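Local coordinates for protein ftsY (PDB 1ZU4) that is the NG-domain fragment of a signal recognition particle receptor, pairing a helical bundle with a P-loop GTPase domain of the SRP54 type, at residues N106-V111 against L194-T199; Y128-G133 against N161-L166. All coordinates share one frame; numbering follows the deposited sequence.

Interaction 1: N106-V111 against L194-T199; sequences NIFMLV and LLLIDT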
loop_
_atom_site.group_PDB
_atom_site.type_symbol
_atom_site.label_atom_id
_atom_site.label_comp_id
_atom_site.label_asym_id
_atom_site.label_seq_id
_atom_site.Cartn_x
_atom_site.Cartn_y
_atom_site.Cartn_z
ATOM N N ASN A 106 -8.641 -0.425 -18.178
ATOM C CA ASN A 106 -7.620 -0.737 -17.192
ATOM C C ASN A 106 -8.195 -1.830 -16.292
ATOM O O ASN A 106 -9.366 -1.803 -15.932
ATOM C CB ASN A 106 -7.264 0.530 -16.376
ATOM C CG ASN A 106 -6.734 1.643 -17.250
ATOM O OD1 ASN A 106 -5.594 1.579 -17.700
ATOM N ND2 ASN A 106 -7.594 2.618 -17.577
ATOM N N ILE A 107 -7.379 -2.809 -15.930
ATOM C CA ILE A 107 -7.865 -3.888 -15.085
ATOM C C ILE A 107 -6.901 -4.106 -13.916
ATOM O O ILE A 107 -5.754 -4.450 -14.133
ATOM C CB ILE A 107 -8.067 -5.207 -15.894
ATOM C CG1 ILE A 107 -8.983 -4.982 -17.110
ATOM C CG2 ILE A 107 -8.640 -6.244 -14.984
ATOM C CD1 ILE A 107 -9.160 -6.225 -18.076
ATOM N N PHE A 108 -7.392 -3.934 -12.687
ATOM C CA PHE A 108 -6.567 -4.096 -11.498
ATOM C C PHE A 108 -7.152 -5.191 -10.639
ATOM O O PHE A 108 -8.373 -5.194 -10.371
ATOM C CB PHE A 108 -6.575 -2.835 -10.620
ATOM C CG PHE A 108 -6.024 -1.622 -11.263
ATOM C CD1 PHE A 108 -6.221 -0.393 -10.652
ATOM C CD2 PHE A 108 -5.308 -1.689 -12.478
ATOM C CE1 PHE A 108 -5.716 0.772 -11.245
ATOM C CE2 PHE A 108 -4.794 -0.546 -13.077
ATOM C CZ PHE A 108 -4.949 0.669 -12.463
ATOM N N MET A 109 -6.312 -6.103 -10.177
ATOM C CA MET A 109 -6.776 -7.046 -9.134
ATOM C C MET A 109 -6.337 -6.657 -7.740
ATOM O O MET A 109 -5.259 -6.184 -7.557
ATOM C CB MET A 109 -6.230 -8.432 -9.406
ATOM C CG MET A 109 -6.495 -8.930 -10.792
ATOM S SD MET A 109 -5.870 -10.590 -10.876
ATOM C CE MET A 109 -6.935 -11.210 -12.200
ATOM N N LEU A 110 -7.156 -6.888 -6.743
ATOM C CA LEU A 110 -6.715 -6.695 -5.390
ATOM C C LEU A 110 -6.546 -8.079 -4.770
ATOM O O LEU A 110 -7.370 -8.969 -4.996
ATOM C CB LEU A 110 -7.693 -5.869 -4.600
ATOM C CG LEU A 110 -7.804 -4.339 -4.782
ATOM C CD1 LEU A 110 -6.990 -3.674 -3.776
ATOM C CD2 LEU A 110 -7.508 -3.794 -6.176
ATOM N N VAL A 111 -5.414 -8.278 -4.102
ATOM C CA VAL A 111 -5.074 -9.602 -3.534
ATOM C C VAL A 111 -4.570 -9.452 -2.113
ATOM O O VAL A 111 -4.306 -8.342 -1.658
ATOM C CB VAL A 111 -4.000 -10.357 -4.359
ATOM C CG1 VAL A 111 -4.479 -10.623 -5.781
ATOM C CG2 VAL A 111 -2.621 -9.622 -4.322
ATOM N N LEU A 194 -12.322 1.303 -16.010
ATOM C CA LEU A 194 -11.588 0.512 -15.028
ATOM C C LEU A 194 -12.443 -0.616 -14.517
ATOM O O LEU A 194 -13.633 -0.448 -14.243
ATOM C CB LEU A 194 -11.126 1.396 -13.870
ATOM C CG LEU A 194 -10.610 0.784 -12.561
ATOM C CD1 LEU A 194 -9.253 0.187 -12.820
ATOM C CD2 LEU A 194 -10.555 1.862 -11.436
ATOM N N LEU A 195 -11.813 -1.786 -14.434
ATOM C CA LEU A 195 -12.415 -2.956 -13.821
ATOM C C LEU A 195 -11.558 -3.283 -12.600
ATOM O O LEU A 195 -10.386 -3.544 -12.750
ATOM C CB LEU A 195 -12.396 -4.171 -14.776
ATOM C CG LEU A 195 -12.923 -5.511 -14.201
ATOM C CD1 LEU A 195 -14.293 -5.350 -13.561
ATOM C CD2 LEU A 195 -12.960 -6.537 -15.318
ATOM N N LEU A 196 -12.163 -3.296 -11.425
ATOM C CA LEU A 196 -11.466 -3.716 -10.213
ATOM C C LEU A 196 -11.963 -5.075 -9.830
ATOM O O LEU A 196 -13.171 -5.286 -9.758
ATOM C CB LEU A 196 -11.734 -2.715 -9.072
ATOM C CG LEU A 196 -11.059 -1.339 -9.273
ATOM C CD1 LEU A 196 -11.683 -0.281 -8.358
ATOM C CD2 LEU A 196 -9.625 -1.447 -8.920
ATOM N N ILE A 197 -11.024 -6.008 -9.584
ATOM C CA ILE A 197 -11.375 -7.384 -9.238
ATOM C C ILE A 197 -10.970 -7.762 -7.824
ATOM O O ILE A 197 -9.787 -7.797 -7.474
ATOM C CB ILE A 197 -10.726 -8.383 -10.199
ATOM C CG1 ILE A 197 -11.097 -7.995 -11.627
ATOM C CG2 ILE A 197 -11.089 -9.859 -9.798
ATOM C CD1 ILE A 197 -10.368 -8.693 -12.658
ATOM N N ASP A 198 -11.970 -8.103 -7.035
ATOM C CA ASP A 198 -11.771 -8.587 -5.716
ATOM C C ASP A 198 -11.464 -10.069 -5.796
ATOM O O ASP A 198 -12.049 -10.787 -6.592
ATOM C CB ASP A 198 -13.051 -8.373 -4.908
ATOM C CG ASP A 198 -12.842 -8.545 -3.416
ATOM O OD1 ASP A 198 -13.878 -8.469 -2.705
ATOM O OD2 ASP A 198 -11.663 -8.725 -2.968
ATOM N N THR A 199 -10.557 -10.526 -4.946
ATOM C CA THR A 199 -10.186 -11.944 -4.898
ATOM C C THR A 199 -10.158 -12.439 -3.467
ATOM O O THR A 199 -9.960 -11.662 -2.504
ATOM C CB THR A 199 -8.763 -12.190 -5.576
ATOM O OG1 THR A 199 -7.733 -11.503 -4.837
ATOM C CG2 THR A 199 -8.744 -11.678 -6.983
#
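Thr199 and Leu110 make the shortest polar contact here: the hydroxyl OG1 of Thr199 donates to Leu110 O at 2.6 Å, in the carbonyl plane and on a lone pair. Chi1 of 64° sets OG1 between the backbone N and the carbonyl carbon of its own residue, from where it reaches back to the neighbouring strand. Four backbone bonds precede it, as 106-111 and 194-198 run parallel, their axes at 14° to each other, in the central sheet of the P-loop GTPase fold. Asn106 O accepts from Leu195 N, Leu195 O from Phe108 N, Phe108 O from Ile197 N, and Ile197 O from Leu110 N, all at 2.9 to 3.0 Å. At the other end the side-chain amide of Asn106 finds its partners just beyond the two segments, its OD1 taking hydrogen bonds from the backbone N of Lys101 and from Arg104 NE and its ND2 giving one to Asp193 O.

The side chains divide between the two faces of the sheet. On one, methyl CD1 of Leu194 sits over a face of the Phe108 ring, 3.9 Å from its centroid and 17° off the normal, a CH-pi contact; the two side chains cross at about a right angle. Leu196 CD2 comes against Phe108 CB at 3.8 Å and also touches Leu110 CD2, 4.2 Å away. Helix 118-131 packs over this face, with Met125 on Phe108 and Ala126 on Leu196. Asp198 points the same way; its side chain touches Thr119 of what is probably the P-loop and lies about 5 Å from a bound sulfate.

The opposite face belongs to Ile107, Met109, Leu195 and Ile197, with helix 176-189 against Ile107, Leu195 and Ile197. Here branch methyl CG2 of Ile107 meets Ile197 CD1 at 3.8 Å.

Interaction 2: Y128-G133 against N161-L166; sequences YYAELG and NNKVDL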
loop_
_atom_site.group_PDB
_atom_site.type_symbol
_atom_site.label_atom_id
_atom_site.label_comp_id
_atom_site.label_asym_id
_atom_site.label_seq_id
_atom_site.Cartn_x
_atom_site.Cartn_y
_atom_site.Cartn_z
ATOM N N TYR A 128 -11.950 6.653 -5.938
ATOM C CA TYR A 128 -10.810 7.473 -6.330
ATOM C C TYR A 128 -10.834 7.745 -7.827
ATOM O O TYR A 128 -10.612 8.904 -8.272
ATOM C CB TYR A 128 -9.490 6.780 -5.926
ATOM C CG TYR A 128 -8.212 7.503 -6.313
ATOM C CD1 TYR A 128 -7.559 8.370 -5.429
ATOM C CD2 TYR A 128 -7.613 7.264 -7.556
ATOM C CE1 TYR A 128 -6.340 9.008 -5.821
ATOM C CE2 TYR A 128 -6.449 7.885 -7.937
ATOM C CZ TYR A 128 -5.817 8.753 -7.102
ATOM O OH TYR A 128 -4.623 9.316 -7.563
ATOM N N TYR A 129 -11.080 6.698 -8.630
ATOM C CA TYR A 129 -11.133 6.891 -10.083
ATOM C C TYR A 129 -12.458 7.509 -10.528
ATOM O O TYR A 129 -12.489 8.331 -11.467
ATOM C CB TYR A 129 -10.809 5.578 -10.827
ATOM C CG TYR A 129 -9.350 5.304 -10.700
ATOM C CD1 TYR A 129 -8.872 4.390 -9.755
ATOM C CD2 TYR A 129 -8.437 6.014 -11.453
ATOM C CE1 TYR A 129 -7.516 4.162 -9.578
ATOM C CE2 TYR A 129 -7.043 5.818 -11.285
ATOM C CZ TYR A 129 -6.601 4.880 -10.340
ATOM O OH TYR A 129 -5.251 4.671 -10.135
ATOM N N ALA A 130 -13.540 7.146 -9.852
ATOM C CA ALA A 130 -14.877 7.668 -10.200
ATOM C C ALA A 130 -14.916 9.181 -10.040
ATOM O O ALA A 130 -15.443 9.884 -10.918
ATOM C CB ALA A 130 -15.991 6.990 -9.375
ATOM N N GLU A 131 -14.325 9.679 -8.949
ATOM C CA GLU A 131 -14.136 11.124 -8.762
ATOM C C GLU A 131 -13.242 11.805 -9.818
ATOM O O GLU A 131 -13.356 13.007 -10.074
ATOM C CB GLU A 131 -13.656 11.413 -7.334
ATOM C CG GLU A 131 -14.672 10.917 -6.304
ATOM C CD GLU A 131 -15.066 11.949 -5.235
ATOM O OE1 GLU A 131 -15.403 13.107 -5.589
ATOM O OE2 GLU A 131 -15.088 11.577 -4.040
ATOM N N LEU A 132 -12.365 11.040 -10.453
ATOM C CA LEU A 132 -11.523 11.602 -11.503
ATOM C C LEU A 132 -12.258 11.597 -12.841
ATOM O O LEU A 132 -11.687 11.983 -13.864
ATOM C CB LEU A 132 -10.162 10.889 -11.564
ATOM C CG LEU A 132 -9.247 11.101 -10.347
ATOM C CD1 LEU A 132 -8.073 10.119 -10.325
ATOM C CD2 LEU A 132 -8.752 12.545 -10.354
ATOM N N GLY A 133 -13.532 11.189 -12.814
ATOM C CA GLY A 133 -14.390 11.149 -13.996
ATOM C C GLY A 133 -14.483 9.841 -14.757
ATOM O O GLY A 133 -15.079 9.774 -15.820
ATOM N N ASN A 161 -19.579 6.962 -5.528
ATOM C CA ASN A 161 -19.987 7.714 -6.706
ATOM C C ASN A 161 -20.896 6.922 -7.681
ATOM O O ASN A 161 -20.793 5.702 -7.792
ATOM C CB ASN A 161 -18.706 8.149 -7.401
ATOM C CG ASN A 161 -18.916 9.292 -8.337
ATOM O OD1 ASN A 161 -18.854 10.467 -7.927
ATOM N ND2 ASN A 161 -19.161 8.975 -9.615
ATOM N N ASN A 162 -21.790 7.616 -8.380
ATOM C CA ASN A 162 -22.751 6.949 -9.288
ATOM C C ASN A 162 -22.095 6.240 -10.497
ATOM O O ASN A 162 -22.741 5.422 -11.176
ATOM C CB ASN A 162 -23.847 7.934 -9.764
ATOM C CG ASN A 162 -24.770 8.411 -8.616
ATOM O OD1 ASN A 162 -25.143 7.632 -7.722
ATOM N ND2 ASN A 162 -25.154 9.696 -8.659
ATOM N N LYS A 163 -20.817 6.558 -10.744
ATOM C CA LYS A 163 -20.041 5.997 -11.875
ATOM C C LYS A 163 -19.346 4.680 -11.547
ATOM O O LYS A 163 -18.506 4.218 -12.321
ATOM C CB LYS A 163 -19.013 6.998 -12.400
ATOM C CG LYS A 163 -19.624 8.109 -13.256
ATOM C CD LYS A 163 -18.545 8.931 -13.955
ATOM C CE LYS A 163 -18.309 10.262 -13.273
ATOM N NZ LYS A 163 -17.820 10.073 -11.878
ATOM N N VAL A 164 -19.696 4.107 -10.394
ATOM C CA VAL A 164 -19.204 2.794 -9.976
ATOM C C VAL A 164 -20.347 1.785 -9.935
ATOM O O VAL A 164 -21.322 1.964 -9.181
ATOM C CB VAL A 164 -18.543 2.783 -8.583
ATOM C CG1 VAL A 164 -18.019 1.363 -8.270
ATOM C CG2 VAL A 164 -17.431 3.842 -8.448
ATOM N N ASP A 165 -20.185 0.722 -10.725
ATOM C CA ASP A 165 -21.142 -0.378 -10.855
ATOM C C ASP A 165 -20.502 -1.661 -10.356
ATOM O O ASP A 165 -19.278 -1.732 -10.260
ATOM C CB ASP A 165 -21.547 -0.547 -12.323
ATOM C CG ASP A 165 -22.293 0.664 -12.864
ATOM O OD1 ASP A 165 -23.080 1.255 -12.094
ATOM O OD2 ASP A 165 -22.081 1.029 -14.044
ATOM N N LEU A 166 -21.336 -2.655 -10.039
ATOM C CA LEU A 166 -20.914 -3.936 -9.427
ATOM C C LEU A 166 -21.499 -5.128 -10.154
ATOM O O LEU A 166 -22.730 -5.185 -10.383
ATOM C CB LEU A 166 -21.415 -4.027 -7.980
ATOM C CG LEU A 166 -21.001 -5.293 -7.211
ATOM C CD1 LEU A 166 -19.549 -5.203 -6.733
ATOM C CD2 LEU A 166 -21.920 -5.546 -6.050
#
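Ala130 O, near the end of helix 118-131, takes a hydrogen bond from Lys163 NZ at 2.6 Å. The ammonium lies above the carbonyl plane, 39° out of it, while Gly133 N bonds to the same oxygen from the opposite face at 3.0 Å, so two donors grip it. Lys163 gets there by bending: chi3 of -103° and chi4 of 62° fold CE and NZ over toward the helix end, and on the way its CD passes 4.0 Å from Gly133 O. A positive charge at a helix C-terminus would be expected to suit the dipole there.

The helix closes with a Schellman motif, Gly133 leaving helical geometry with positive phi. Facing it, Asn161 to Val164 form a type I beta turn, held by Val164 N to Asn161 O at 3.2 Å, that leads into strand 164-167 at the edge of the mostly parallel sheet of the GTPase fold.

Apolar contact centres on the methyl of Ala130, which is directed at the turn. Its CB lies 3.6 Å from Asn161 CB and equally far from Val164 CG2. Val164 also rests on Ala126, one turn earlier in the helix, and on Ile138 and Ile156.

How the interactions relate
Helix 118-131 and the mostly parallel sheet join the two contacts, whose centres are 14 Å apart. Along the chain, strand 106-111 leads through the probable P-loop into helix 118-131; strand 136-140, helix 146-156 and strand 164-167 follow, and only then strand 194-198, so interaction 2 is nested inside the loop that interaction 1 closes. In the sheet, interaction 1 pairs two inner strands, and strand 136-140 separates 194-198 from the edge strand 164-167 of interaction 2. The contacts touch through Tyr129, whose CD1 lies 3.5 Å from Leu194 CD2. One helix is thus set against both the sheet's inner strands and its edge within the GTPase domain.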